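PDB 5DN7: protein FAM179B from Mus musculus, which helps build the primary cilium, binding microtubules and promoting their polymerization through its TOG domains, built of HEAT repeats; this chain is the second TOG domain. Local coordinates for residues F54-T59 with G98-Q103; S69-L74 with H84-V89; K114-N119 with Q125-I130; I167-T172 with E176-P181; S211-G214 with V220-K223. All coordinates share one frame; numbering follows the deposited sequence.

Interaction 1: F54-T59 with G98-Q103; sequences FNPSST and GEQVQQ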
# COMPACT_ATOMS: atom_id res chain seq x y z
N PHE A 54 8.13 23.87 2.96
CA PHE A 54 7.13 24.21 1.95
C PHE A 54 5.73 23.99 2.52
O PHE A 54 5.49 23.01 3.23
CB PHE A 54 7.36 23.37 0.68
CG PHE A 54 6.14 23.26 -0.20
CD1 PHE A 54 5.76 24.31 -1.01
CD2 PHE A 54 5.40 22.08 -0.23
CE1 PHE A 54 4.64 24.20 -1.81
CE2 PHE A 54 4.28 21.97 -1.03
CZ PHE A 54 3.91 23.02 -1.83
N ASN A 55 4.81 24.90 2.23
CA ASN A 55 3.46 24.83 2.81
C ASN A 55 2.37 24.72 1.77
O ASN A 55 1.86 25.74 1.31
CB ASN A 55 3.20 26.04 3.70
CG ASN A 55 4.08 26.07 4.92
OD1 ASN A 55 4.31 25.04 5.56
ND2 ASN A 55 4.59 27.25 5.26
N PRO A 56 1.98 23.49 1.42
CA PRO A 56 0.99 23.23 0.37
C PRO A 56 -0.39 23.83 0.67
O PRO A 56 -1.22 23.91 -0.23
CB PRO A 56 0.93 21.71 0.31
CG PRO A 56 1.40 21.25 1.65
CD PRO A 56 2.45 22.24 2.05
N SER A 57 -0.62 24.24 1.92
CA SER A 57 -1.86 24.93 2.27
C SER A 57 -1.85 26.37 1.73
O SER A 57 -2.88 27.05 1.75
CB SER A 57 -2.08 24.93 3.79
OG SER A 57 -1.43 26.02 4.41
N SER A 58 -0.69 26.81 1.26
CA SER A 58 -0.52 28.10 0.59
C SER A 58 -0.47 27.94 -0.89
O SER A 58 -0.38 28.90 -1.61
CB SER A 58 0.79 28.75 1.00
OG SER A 58 0.77 29.07 2.35
N THR A 59 -0.49 26.70 -1.33
CA THR A 59 -0.38 26.35 -2.73
C THR A 59 -1.75 26.06 -3.31
O THR A 59 -2.50 25.27 -2.76
CB THR A 59 0.52 25.12 -2.93
OG1 THR A 59 1.75 25.30 -2.22
CG2 THR A 59 0.82 24.89 -4.40
N GLY A 98 -0.88 16.79 5.28
CA GLY A 98 -1.82 16.55 6.34
C GLY A 98 -3.18 16.16 5.84
O GLY A 98 -3.28 15.17 5.13
N GLU A 99 -4.21 16.89 6.25
CA GLU A 99 -5.58 16.58 5.87
C GLU A 99 -5.76 16.76 4.37
O GLU A 99 -6.49 16.00 3.73
CB GLU A 99 -6.57 17.48 6.62
CG GLU A 99 -6.72 18.87 6.02
CD GLU A 99 -7.67 19.75 6.82
OE1 GLU A 99 -8.80 19.98 6.35
OE2 GLU A 99 -7.27 20.21 7.91
N GLN A 100 -5.00 17.65 3.81
CA GLN A 100 -5.14 17.97 2.43
C GLN A 100 -4.90 16.71 1.61
O GLN A 100 -5.20 16.66 0.46
CB GLN A 100 -4.11 19.02 2.06
CG GLN A 100 -4.61 20.44 2.01
CD GLN A 100 -3.68 21.36 1.29
OE1 GLN A 100 -3.82 21.58 0.11
NE2 GLN A 100 -2.74 21.92 2.00
N VAL A 101 -4.32 15.69 2.22
CA VAL A 101 -4.06 14.49 1.48
C VAL A 101 -5.34 13.87 1.06
O VAL A 101 -5.40 13.19 0.08
CB VAL A 101 -3.07 13.50 2.13
CG1 VAL A 101 -3.76 12.57 3.09
CG2 VAL A 101 -2.35 12.72 1.07
N GLN A 102 -6.38 14.13 1.82
CA GLN A 102 -7.67 13.53 1.54
C GLN A 102 -8.04 13.93 0.12
O GLN A 102 -8.61 13.14 -0.63
CB GLN A 102 -8.72 14.01 2.53
CG GLN A 102 -10.06 13.30 2.41
CD GLN A 102 -10.80 13.23 3.73
OE1 GLN A 102 -10.29 12.69 4.72
NE2 GLN A 102 -12.01 13.78 3.76
N GLN A 103 -7.73 15.17 -0.23
CA GLN A 103 -8.00 15.66 -1.54
C GLN A 103 -7.21 14.89 -2.55
O GLN A 103 -7.59 14.81 -3.69
CB GLN A 103 -7.64 17.14 -1.65
CG GLN A 103 -7.86 17.72 -3.02
CD GLN A 103 -9.30 17.58 -3.49
OE1 GLN A 103 -10.18 18.12 -2.90
NE2 GLN A 103 -9.53 16.82 -4.54

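Interaction 2: S69-L74 with H84-V89; sequences SLLYNL and HGTLQV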
# COMPACT_ATOMS: atom_id res chain seq x y z
N SER A 69 1.47 15.09 -10.43
CA SER A 69 1.56 14.53 -11.78
C SER A 69 3.02 14.30 -12.20
O SER A 69 3.40 13.23 -12.72
CB SER A 69 0.84 15.48 -12.76
OG SER A 69 0.76 14.94 -14.06
N LEU A 70 3.85 15.30 -11.95
CA LEU A 70 5.29 15.19 -12.16
C LEU A 70 5.90 14.00 -11.41
O LEU A 70 6.64 13.19 -12.00
CB LEU A 70 5.98 16.48 -11.73
CG LEU A 70 7.49 16.45 -11.88
CD1 LEU A 70 7.83 16.32 -13.36
CD2 LEU A 70 8.11 17.69 -11.29
N LEU A 71 5.60 13.90 -10.12
CA LEU A 71 6.08 12.77 -9.32
C LEU A 71 5.63 11.44 -9.92
O LEU A 71 6.39 10.47 -9.96
CB LEU A 71 5.60 12.89 -7.87
CG LEU A 71 6.12 14.14 -7.15
CD1 LEU A 71 5.72 14.14 -5.69
CD2 LEU A 71 7.62 14.29 -7.29
N TYR A 72 4.40 11.40 -10.41
CA TYR A 72 3.86 10.18 -11.00
C TYR A 72 4.67 9.80 -12.23
O TYR A 72 4.95 8.62 -12.47
CB TYR A 72 2.38 10.36 -11.34
CG TYR A 72 1.70 9.11 -11.86
CD1 TYR A 72 1.39 8.06 -11.01
CD2 TYR A 72 1.36 8.99 -13.21
CE1 TYR A 72 0.76 6.92 -11.47
CE2 TYR A 72 0.73 7.85 -13.69
CZ TYR A 72 0.43 6.81 -12.81
OH TYR A 72 -0.19 5.66 -13.26
N ASN A 73 5.04 10.77 -13.04
CA ASN A 73 5.90 10.49 -14.14
C ASN A 73 7.29 10.04 -13.76
O ASN A 73 7.85 9.20 -14.38
CB ASN A 73 5.87 11.61 -15.16
CG ASN A 73 4.53 11.73 -15.84
OD1 ASN A 73 4.01 12.81 -15.96
ND2 ASN A 73 3.97 10.64 -16.27
N LEU A 74 7.85 10.63 -12.73
CA LEU A 74 9.19 10.27 -12.29
C LEU A 74 9.26 8.82 -11.80
O LEU A 74 10.31 8.19 -11.87
CB LEU A 74 9.64 11.23 -11.19
CG LEU A 74 9.91 12.66 -11.65
CD1 LEU A 74 10.27 13.56 -10.48
CD2 LEU A 74 11.03 12.66 -12.69
N HIS A 84 13.20 5.62 -6.09
CA HIS A 84 13.35 5.69 -4.64
C HIS A 84 13.32 7.13 -4.15
O HIS A 84 12.56 7.46 -3.22
CB HIS A 84 14.65 5.00 -4.20
CG HIS A 84 14.94 5.16 -2.73
ND1 HIS A 84 15.85 6.07 -2.25
CD2 HIS A 84 14.40 4.54 -1.65
CE1 HIS A 84 15.87 6.00 -0.93
NE2 HIS A 84 15.00 5.09 -0.54
N GLY A 85 14.13 7.98 -4.78
CA GLY A 85 14.16 9.39 -4.41
C GLY A 85 12.81 10.08 -4.60
O GLY A 85 12.39 10.92 -3.78
N THR A 86 12.13 9.75 -5.69
CA THR A 86 10.82 10.34 -5.95
C THR A 86 9.84 9.91 -4.86
O THR A 86 9.11 10.73 -4.35
CB THR A 86 10.28 9.94 -7.32
OG1 THR A 86 11.23 10.30 -8.33
CG2 THR A 86 8.96 10.61 -7.60
N LEU A 87 9.85 8.62 -4.51
CA LEU A 87 9.02 8.12 -3.42
C LEU A 87 9.30 8.84 -2.12
O LEU A 87 8.38 9.11 -1.35
CB LEU A 87 9.21 6.61 -3.23
CG LEU A 87 8.52 5.74 -4.26
CD1 LEU A 87 8.88 4.28 -4.10
CD2 LEU A 87 7.00 5.95 -4.14
N GLN A 88 10.56 9.16 -1.86
CA GLN A 88 10.87 9.99 -0.70
C GLN A 88 10.25 11.39 -0.78
O GLN A 88 9.70 11.93 0.21
CB GLN A 88 12.37 10.10 -0.53
CG GLN A 88 12.98 8.84 0.01
CD GLN A 88 14.43 9.03 0.30
OE1 GLN A 88 15.20 9.44 -0.57
NE2 GLN A 88 14.82 8.76 1.55
N VAL A 89 10.32 11.99 -1.97
CA VAL A 89 9.66 13.28 -2.17
C VAL A 89 8.14 13.19 -1.94
O VAL A 89 7.55 14.04 -1.30
CB VAL A 89 9.95 13.82 -3.57
CG1 VAL A 89 8.98 14.95 -3.91
CG2 VAL A 89 11.41 14.28 -3.64

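Interaction 3: K114-N119 with Q125-I130; sequences KVLADN and QEYMKI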
# COMPACT_ATOMS: atom_id res chain seq x y z
N LYS A 114 1.81 1.80 -8.53
CA LYS A 114 2.80 1.64 -9.60
C LYS A 114 4.13 0.98 -9.16
O LYS A 114 4.64 0.10 -9.84
CB LYS A 114 3.11 2.99 -10.25
CG LYS A 114 4.12 2.88 -11.38
CD LYS A 114 4.53 4.24 -11.93
CE LYS A 114 3.37 4.94 -12.60
NZ LYS A 114 3.76 6.26 -13.16
N VAL A 115 4.68 1.41 -8.02
CA VAL A 115 5.99 0.91 -7.59
C VAL A 115 5.92 -0.39 -6.79
O VAL A 115 6.94 -0.91 -6.36
CB VAL A 115 6.76 1.97 -6.74
CG1 VAL A 115 7.02 3.22 -7.56
CG2 VAL A 115 6.01 2.27 -5.42
N LEU A 116 4.72 -0.93 -6.59
CA LEU A 116 4.60 -2.20 -5.88
C LEU A 116 5.18 -3.39 -6.67
O LEU A 116 5.47 -4.45 -6.09
CB LEU A 116 3.15 -2.49 -5.55
CG LEU A 116 2.36 -1.57 -4.62
CD1 LEU A 116 1.01 -2.23 -4.43
CD2 LEU A 116 3.06 -1.35 -3.29
N ALA A 117 5.30 -3.22 -7.98
CA ALA A 117 5.89 -4.25 -8.83
C ALA A 117 7.38 -4.36 -8.61
O ALA A 117 8.00 -5.36 -8.99
CB ALA A 117 5.62 -3.95 -10.30
N ASP A 118 7.95 -3.33 -7.99
CA ASP A 118 9.39 -3.24 -7.84
C ASP A 118 9.83 -3.95 -6.56
O ASP A 118 9.51 -3.52 -5.45
CB ASP A 118 9.85 -1.78 -7.83
CG ASP A 118 11.37 -1.63 -7.77
OD1 ASP A 118 12.08 -2.67 -7.74
OD2 ASP A 118 11.85 -0.48 -7.76
N ASN A 119 10.56 -5.04 -6.73
CA ASN A 119 10.84 -5.97 -5.66
C ASN A 119 12.04 -5.55 -4.80
O ASN A 119 12.85 -6.39 -4.42
CB ASN A 119 11.08 -7.36 -6.25
CG ASN A 119 11.01 -8.45 -5.21
OD1 ASN A 119 10.17 -8.40 -4.31
ND2 ASN A 119 11.90 -9.44 -5.30
N GLN A 125 10.29 0.11 1.66
CA GLN A 125 10.38 1.01 2.82
C GLN A 125 9.57 2.28 2.56
O GLN A 125 8.70 2.68 3.37
CB GLN A 125 11.83 1.40 3.12
CG GLN A 125 12.59 0.42 3.98
CD GLN A 125 14.06 0.77 4.10
OE1 GLN A 125 14.54 1.72 3.48
NE2 GLN A 125 14.80 -0.02 4.89
N GLU A 126 9.87 2.92 1.42
CA GLU A 126 9.16 4.17 1.16
C GLU A 126 7.65 3.99 0.92
O GLU A 126 6.83 4.77 1.45
CB GLU A 126 9.80 4.91 -0.01
CG GLU A 126 11.25 5.28 0.28
CD GLU A 126 11.39 6.14 1.53
OE1 GLU A 126 10.48 6.95 1.81
OE2 GLU A 126 12.41 6.00 2.25
N TYR A 127 7.24 2.98 0.16
CA TYR A 127 5.80 2.93 -0.08
C TYR A 127 5.03 2.45 1.16
O TYR A 127 3.87 2.84 1.34
CB TYR A 127 5.43 2.12 -1.33
CG TYR A 127 5.66 0.63 -1.38
CD1 TYR A 127 4.97 -0.24 -0.53
CD2 TYR A 127 6.47 0.08 -2.37
CE1 TYR A 127 5.15 -1.62 -0.63
CE2 TYR A 127 6.66 -1.29 -2.48
CZ TYR A 127 6.00 -2.13 -1.61
OH TYR A 127 6.20 -3.49 -1.74
N MET A 128 5.65 1.66 2.02
CA MET A 128 4.99 1.30 3.28
C MET A 128 4.82 2.55 4.16
O MET A 128 3.74 2.75 4.79
CB MET A 128 5.77 0.22 4.04
CG MET A 128 5.67 -1.20 3.46
SD MET A 128 3.98 -1.71 3.02
CE MET A 128 3.07 -1.43 4.55
N LYS A 129 5.85 3.40 4.19
CA LYS A 129 5.68 4.69 4.89
C LYS A 129 4.47 5.46 4.35
O LYS A 129 3.59 5.92 5.12
CB LYS A 129 6.93 5.56 4.77
CG LYS A 129 8.11 5.11 5.62
CD LYS A 129 9.37 5.84 5.16
CE LYS A 129 10.58 5.43 5.97
NZ LYS A 129 11.81 5.80 5.22
N ILE A 130 4.41 5.56 3.02
CA ILE A 130 3.29 6.29 2.43
C ILE A 130 1.92 5.70 2.80
O ILE A 130 1.05 6.41 3.30
CB ILE A 130 3.42 6.37 0.90
CG1 ILE A 130 4.60 7.26 0.54
CG2 ILE A 130 2.18 6.98 0.31
CD1 ILE A 130 5.22 6.95 -0.79

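Interaction 4: I167-T172 with E176-P181; sequences ICSLLT and EDFDLP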
# COMPACT_ATOMS: atom_id res chain seq x y z
N ILE A 167 -2.71 -6.86 5.52
CA ILE A 167 -2.25 -7.49 6.77
C ILE A 167 -1.67 -6.45 7.73
O ILE A 167 -2.00 -6.40 8.93
CB ILE A 167 -1.17 -8.55 6.53
CG1 ILE A 167 -1.73 -9.70 5.70
CG2 ILE A 167 -0.57 -9.07 7.87
CD1 ILE A 167 -0.65 -10.63 5.15
N CYS A 168 -0.83 -5.60 7.18
CA CYS A 168 -0.21 -4.54 7.93
C CYS A 168 -1.27 -3.64 8.61
O CYS A 168 -1.20 -3.32 9.81
CB CYS A 168 0.69 -3.75 6.99
SG CYS A 168 1.50 -2.32 7.72
N SER A 169 -2.25 -3.25 7.81
CA SER A 169 -3.39 -2.46 8.26
C SER A 169 -4.13 -3.11 9.44
O SER A 169 -4.41 -2.47 10.45
CB SER A 169 -4.35 -2.24 7.08
OG SER A 169 -5.15 -1.10 7.27
N LEU A 170 -4.43 -4.40 9.30
CA LEU A 170 -5.22 -5.10 10.30
C LEU A 170 -4.41 -5.34 11.57
O LEU A 170 -4.98 -5.55 12.64
CB LEU A 170 -5.71 -6.44 9.76
CG LEU A 170 -6.81 -6.41 8.70
CD1 LEU A 170 -6.68 -7.65 7.79
CD2 LEU A 170 -8.18 -6.36 9.40
N LEU A 171 -3.08 -5.32 11.45
CA LEU A 171 -2.23 -5.42 12.64
C LEU A 171 -1.93 -4.04 13.27
O LEU A 171 -1.38 -3.97 14.36
CB LEU A 171 -0.91 -6.14 12.30
CG LEU A 171 -0.90 -7.63 11.96
CD1 LEU A 171 0.46 -8.08 11.43
CD2 LEU A 171 -1.28 -8.45 13.19
N THR A 172 -2.23 -2.96 12.57
CA THR A 172 -1.94 -1.64 13.09
C THR A 172 -3.17 -0.97 13.76
O THR A 172 -3.03 -0.15 14.67
CB THR A 172 -1.42 -0.73 11.96
OG1 THR A 172 -0.25 -1.34 11.40
CG2 THR A 172 -1.08 0.67 12.46
N GLU A 176 -12.60 -2.63 15.07
CA GLU A 176 -13.79 -1.85 14.78
C GLU A 176 -13.55 -0.78 13.73
O GLU A 176 -14.49 -0.19 13.26
CB GLU A 176 -14.36 -1.22 16.07
CG GLU A 176 -13.52 -0.10 16.65
CD GLU A 176 -12.53 -0.59 17.68
OE1 GLU A 176 -12.29 -1.83 17.76
OE2 GLU A 176 -12.00 0.29 18.43
N ASP A 177 -12.29 -0.52 13.37
CA ASP A 177 -12.01 0.40 12.27
C ASP A 177 -12.29 -0.25 10.91
O ASP A 177 -12.26 0.42 9.88
CB ASP A 177 -10.55 0.87 12.32
CG ASP A 177 -10.29 1.85 13.44
OD1 ASP A 177 -11.22 2.09 14.23
OD2 ASP A 177 -9.14 2.36 13.54
N PHE A 178 -12.57 -1.54 10.92
CA PHE A 178 -12.75 -2.30 9.68
C PHE A 178 -14.14 -2.90 9.56
O PHE A 178 -14.76 -3.30 10.56
CB PHE A 178 -11.73 -3.44 9.58
CG PHE A 178 -10.32 -2.98 9.55
CD1 PHE A 178 -9.75 -2.53 8.36
CD2 PHE A 178 -9.56 -2.97 10.71
CE1 PHE A 178 -8.43 -2.10 8.34
CE2 PHE A 178 -8.24 -2.55 10.68
CZ PHE A 178 -7.67 -2.11 9.50
N ASP A 179 -14.61 -2.98 8.32
CA ASP A 179 -15.75 -3.82 7.97
C ASP A 179 -15.18 -5.19 7.60
O ASP A 179 -14.81 -5.43 6.44
CB ASP A 179 -16.54 -3.20 6.81
CG ASP A 179 -17.83 -3.94 6.51
OD1 ASP A 179 -17.95 -5.13 6.85
OD2 ASP A 179 -18.73 -3.30 5.93
N LEU A 180 -15.09 -6.07 8.59
CA LEU A 180 -14.36 -7.31 8.40
C LEU A 180 -15.01 -8.31 7.42
O LEU A 180 -14.28 -8.99 6.70
CB LEU A 180 -14.09 -7.98 9.75
CG LEU A 180 -13.24 -7.19 10.74
CD1 LEU A 180 -13.26 -7.93 12.04
CD2 LEU A 180 -11.80 -7.00 10.25
N PRO A 181 -16.36 -8.44 7.42
CA PRO A 181 -16.98 -9.26 6.36
C PRO A 181 -16.63 -8.77 4.96
O PRO A 181 -16.24 -9.55 4.08
CB PRO A 181 -18.49 -9.09 6.62
CG PRO A 181 -18.58 -8.88 8.09
CD PRO A 181 -17.33 -8.09 8.48

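Interaction 5: S211-G214 with V220-K223; sequences SSMG and VLFK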
# COMPACT_ATOMS: atom_id res chain seq x y z
N SER A 211 -8.55 -13.84 13.84
CA SER A 211 -8.17 -13.29 15.14
C SER A 211 -8.92 -12.00 15.47
O SER A 211 -9.25 -11.75 16.64
CB SER A 211 -6.65 -13.07 15.17
OG SER A 211 -6.28 -12.21 16.23
N SER A 212 -9.20 -11.19 14.47
CA SER A 212 -9.81 -9.89 14.72
C SER A 212 -11.31 -9.96 14.88
O SER A 212 -11.90 -9.12 15.56
CB SER A 212 -9.47 -8.92 13.60
OG SER A 212 -8.06 -8.75 13.56
N MET A 213 -11.93 -10.94 14.24
CA MET A 213 -13.36 -11.18 14.40
C MET A 213 -13.69 -11.82 15.74
O MET A 213 -14.81 -11.71 16.23
CB MET A 213 -13.88 -12.08 13.28
CG MET A 213 -13.89 -11.44 11.92
SD MET A 213 -14.05 -12.70 10.64
CE MET A 213 -14.26 -11.69 9.18
N GLY A 214 -12.70 -12.51 16.32
CA GLY A 214 -12.94 -13.35 17.49
C GLY A 214 -13.58 -14.65 17.03
O GLY A 214 -14.36 -14.66 16.08
N VAL A 220 -18.27 -16.33 8.85
CA VAL A 220 -18.28 -15.40 7.75
C VAL A 220 -17.05 -15.62 6.87
O VAL A 220 -17.12 -15.41 5.66
CB VAL A 220 -18.33 -13.93 8.25
CG1 VAL A 220 -17.14 -13.62 9.10
CG2 VAL A 220 -18.40 -12.98 7.09
N LEU A 221 -15.96 -16.09 7.48
CA LEU A 221 -14.75 -16.41 6.74
C LEU A 221 -14.97 -17.63 5.88
O LEU A 221 -14.48 -17.72 4.74
CB LEU A 221 -13.56 -16.67 7.68
CG LEU A 221 -12.91 -15.46 8.32
CD1 LEU A 221 -11.73 -15.89 9.16
CD2 LEU A 221 -12.47 -14.48 7.25
N PHE A 222 -15.71 -18.59 6.43
CA PHE A 222 -16.03 -19.77 5.61
C PHE A 222 -17.04 -19.45 4.49
O PHE A 222 -16.98 -20.04 3.40
CB PHE A 222 -16.54 -20.89 6.50
CG PHE A 222 -15.54 -21.33 7.54
CD1 PHE A 222 -14.18 -21.29 7.26
CD2 PHE A 222 -15.95 -21.74 8.80
CE1 PHE A 222 -13.25 -21.68 8.22
CE2 PHE A 222 -15.01 -22.13 9.76
CZ PHE A 222 -13.66 -22.10 9.46
N LYS A 223 -17.93 -18.50 4.70
CA LYS A 223 -18.76 -18.03 3.63
C LYS A 223 -17.93 -17.33 2.56
O LYS A 223 -18.16 -17.53 1.41
CB LYS A 223 -19.83 -17.10 4.15
CG LYS A 223 -20.71 -17.74 5.22
CD LYS A 223 -22.06 -17.09 5.37
CE LYS A 223 -22.29 -16.58 6.76
NZ LYS A 223 -22.75 -15.18 6.72

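Interaction 1: F54-T59 with G98-Q103
Gln100 reaches across to the backbone of Pro56 and Ser57 with the end of its amide. Its NE2 lies 3.1 Å from Ser57 N. Both are donors, so this is a close approach and not a bond. The same NE2 is 3.6 Å from Ser57 CB and 4.0 Å from Pro56 CB. The nearest approach of Gln100 OE1 is to Pro56 O, at 3.5 Å. Beyond CG the chain is extended, which carries the amide across to the turn at Pro56 and Ser57.

The backbone that receives the amide is itself folded. Ser58 N bonds to Asn55 O at 2.8 Å, closing a beta turn with Pro56 and Ser57 at its corners. Pro56 also packs on Arg96 and Leu97 of helix 80-97, and Arg96 NE bonds to Phe54 O. Gln100 and Pro56 share Leu64 of helix 61-74. On the other side, helix 80-97 breaks at Gly98, whose positive phi suits glycine. Residues 99-103 keep helical backbone angles without the regular bonds of a helix.

This is a light contact, burying 106 Å². It joins two turns between successive helices of a HEAT-repeat solenoid, here the TOG 2 region.

Interaction 2: S69-L74 with H84-V89
Leu71 and Thr86 meet where two helices run nearly antiparallel, with 155° between their directions. The axes of the short segments come within 9.5 Å. The CA atoms of Leu71 and Thr86 are 6.3 Å apart, the nearest such pair of the two segments.

Thr86 sits between two leucines. Its CG2 lies 3.5 Å from Leu71 O and 3.9 Å from Leu71 CD2. Its OG1 approaches Leu74 CB at 3.4 Å, and the two side chains cross at about a right angle. That hydroxyl is not short of a partner, since it bonds back to Val82 O in its own helix. With OG1 beside the backbone N (chi1 -56°), it can make this bond while the methyl CG2 points into the contact. One turn on, Val89 CG1 meets both methyls of Leu71, at 3.7 Å from CD2 and 3.8 Å from CD1. These side chains also cross at about a right angle.

Both helices lie in the predicted HEAT 5 repeat and pack as a helical hairpin. Helix 40-52 borders the contact, with Val89 on Lys48 and Leu51 and Leu74 on Arg40. Helix 121-138 also packs on helix 80-97, where Leu87 and Gln88 touch Glu126.

Interaction 3: K114-N119 with Q125-I130
Leu116 and Tyr127 form a CH-pi contact. The methyl CD2 of Leu116 sits over the centre of the tyrosine ring, 3.4 Å from its centroid and only 10° off the ring normal. Leu116 CD2 is 3.4 Å from Tyr127 CE1 and 3.8 Å from Tyr127 CG, so the methyl lies close to the middle of the face. Tyr127 CG lies between the backbone N and the carbonyl carbon (chi1 67°). Such a position is uncommon for an aromatic residue in a helix. Here it swings the ring out toward the turn at 114-119.

Plain apolar packing adds Val115. Its CG2 is 3.8 Å from Tyr127 CD2 and approaches the ring obliquely. Both segments belong to the predicted HEAT 6 repeat, in the bend that takes helix 105-114 into helix 121-138. Their buried side chains also pack on the flanking helices: Val115 touches Val83 and Leu87 of helix 80-97, and Leu116 continues onto Ile165 of helix 156-172. This repeat is near the middle of the TOG 2 solenoid.

Among the polar bonds, Tyr127 OH bonds to Glu161 OE1 in helix 156-172, which ties down the far end of the ring. Within the bend, Asp118 N bonds to Val115 O at 3.1 Å. On another side of helix 121-138, Lys129 NZ makes a salt bridge of 3.0 Å with Glu126 OE2, coming from above the carboxylate plane. Lys114 NZ turns to the preceding helical hairpin, pairing with Asp76 and bonding to Tyr72 O.

Interaction 4: I167-T172 with E176-P181
Ser169 meets the edge of the Phe178 ring with two oxygens. Its carbonyl O is 3.4 Å from Phe178 CZ, and its OG is 3.5 Å from the same carbon. A chi1 of -157°, with OG anti to the backbone N, lays the hydroxyl at the ring edge, in the ring plane. It has no hydrogen-bond partner in the model, although the contact buries it. The carbonyl, in contrast, accepts a bond from Thr172 N.

Leu170 comes over the face of the same ring. Its CD2 stands 3.9 Å from the ring centroid, 11° off the normal, in a CH-pi contact. The same methyl also touches Leu180 CD2 at 3.8 Å, so one branch serves both residues of the second segment. Phe178 packs against the end of helix 156-172 in the turn that leads to helix 180-187, where the predicted HEAT 7 and HEAT 8 repeats of the solenoid join. The ring also packs on Pro140 and Leu144 of helix 140-148. With only the methyl of an alanine at Phe178, the Leu170 methyl is likely to lose its aromatic face.

At Thr172 the side chain turns back on its own helix. OG1 donates to Cys168 O at 2.7 Å, from above the carbonyl plane. Beyond the turn, Asp179 takes the N-cap position of helix 180-187, with a weak bond from Lys182 N to its OD1, and its own N bonds to Gln141 OE1.

Interaction 5: S211-G214 with V220-K223
Ser212 O accepts a bond from Ser175 OG, right beside Met213, the residue that meets Val220 and Leu221. The hydroxyl of Ser212 bonds to Val208 O, one turn back in helix 196-213. Ser175 lies in the connection before helix 180-187, so the first of these bonds links the end of helix 196-213 to that connection.

The contact itself is apolar and is carried by the end of the Met213 side chain. Met213 CE lies 3.5 Å from Val220 CG1, a tight approach for two carbons. Met213 SD is 3.6 Å from the same Val220 CG1. On the other side, Met213 SD is 3.8 Å from Leu221 CG, and Met213 CE is 3.8 Å from Leu221 CD2. The thioether therefore lies against both residues at once. Met213 is extended beyond CG, with chi2 163° and chi3 173°. This carries SD and CE across to Val220, whose CA is 9.3 Å from the CA of Met213.

Val220 and Leu221 belong to helix 219-226, which follows helix 196-213 in the HEAT-repeat solenoid of the TOG 2 region. Gly214, just past the earlier helix, takes a positive phi, and the chain then crosses to the next one. Val220 CG1 and the end of Leu221 would probably lose their partner across this join if an alanine stood at Met213.

Helix 180-187 borders the same packing, with Met213 on Leu180 and Ser184, and Leu221 also on Ser184, while Leu221 packs further on Phe206, Leu209 and Ala210 of helix 196-213.

In the fold
The five contacts follow the solenoid from its N-terminal part to its C-terminal part. Interaction 2 is nested within the loop closed by interaction 1, but the two do not touch. Interactions 2 and 3 have centres about 12 Å apart and meet directly: Leu87 CD1 is 3.7 Å from Val115 CG2. Interaction 3 reaches interaction 4 through Met128 CE and Cys168 SG, 3.6 Å apart. Interactions 4 and 5 again have centres about 12 Å apart and join where Leu180 CD1 packs 3.6 Å from Met213 CG. Packing thus runs unbroken from interaction 2 to interaction 5; the centres of these two are about 39 Å apart.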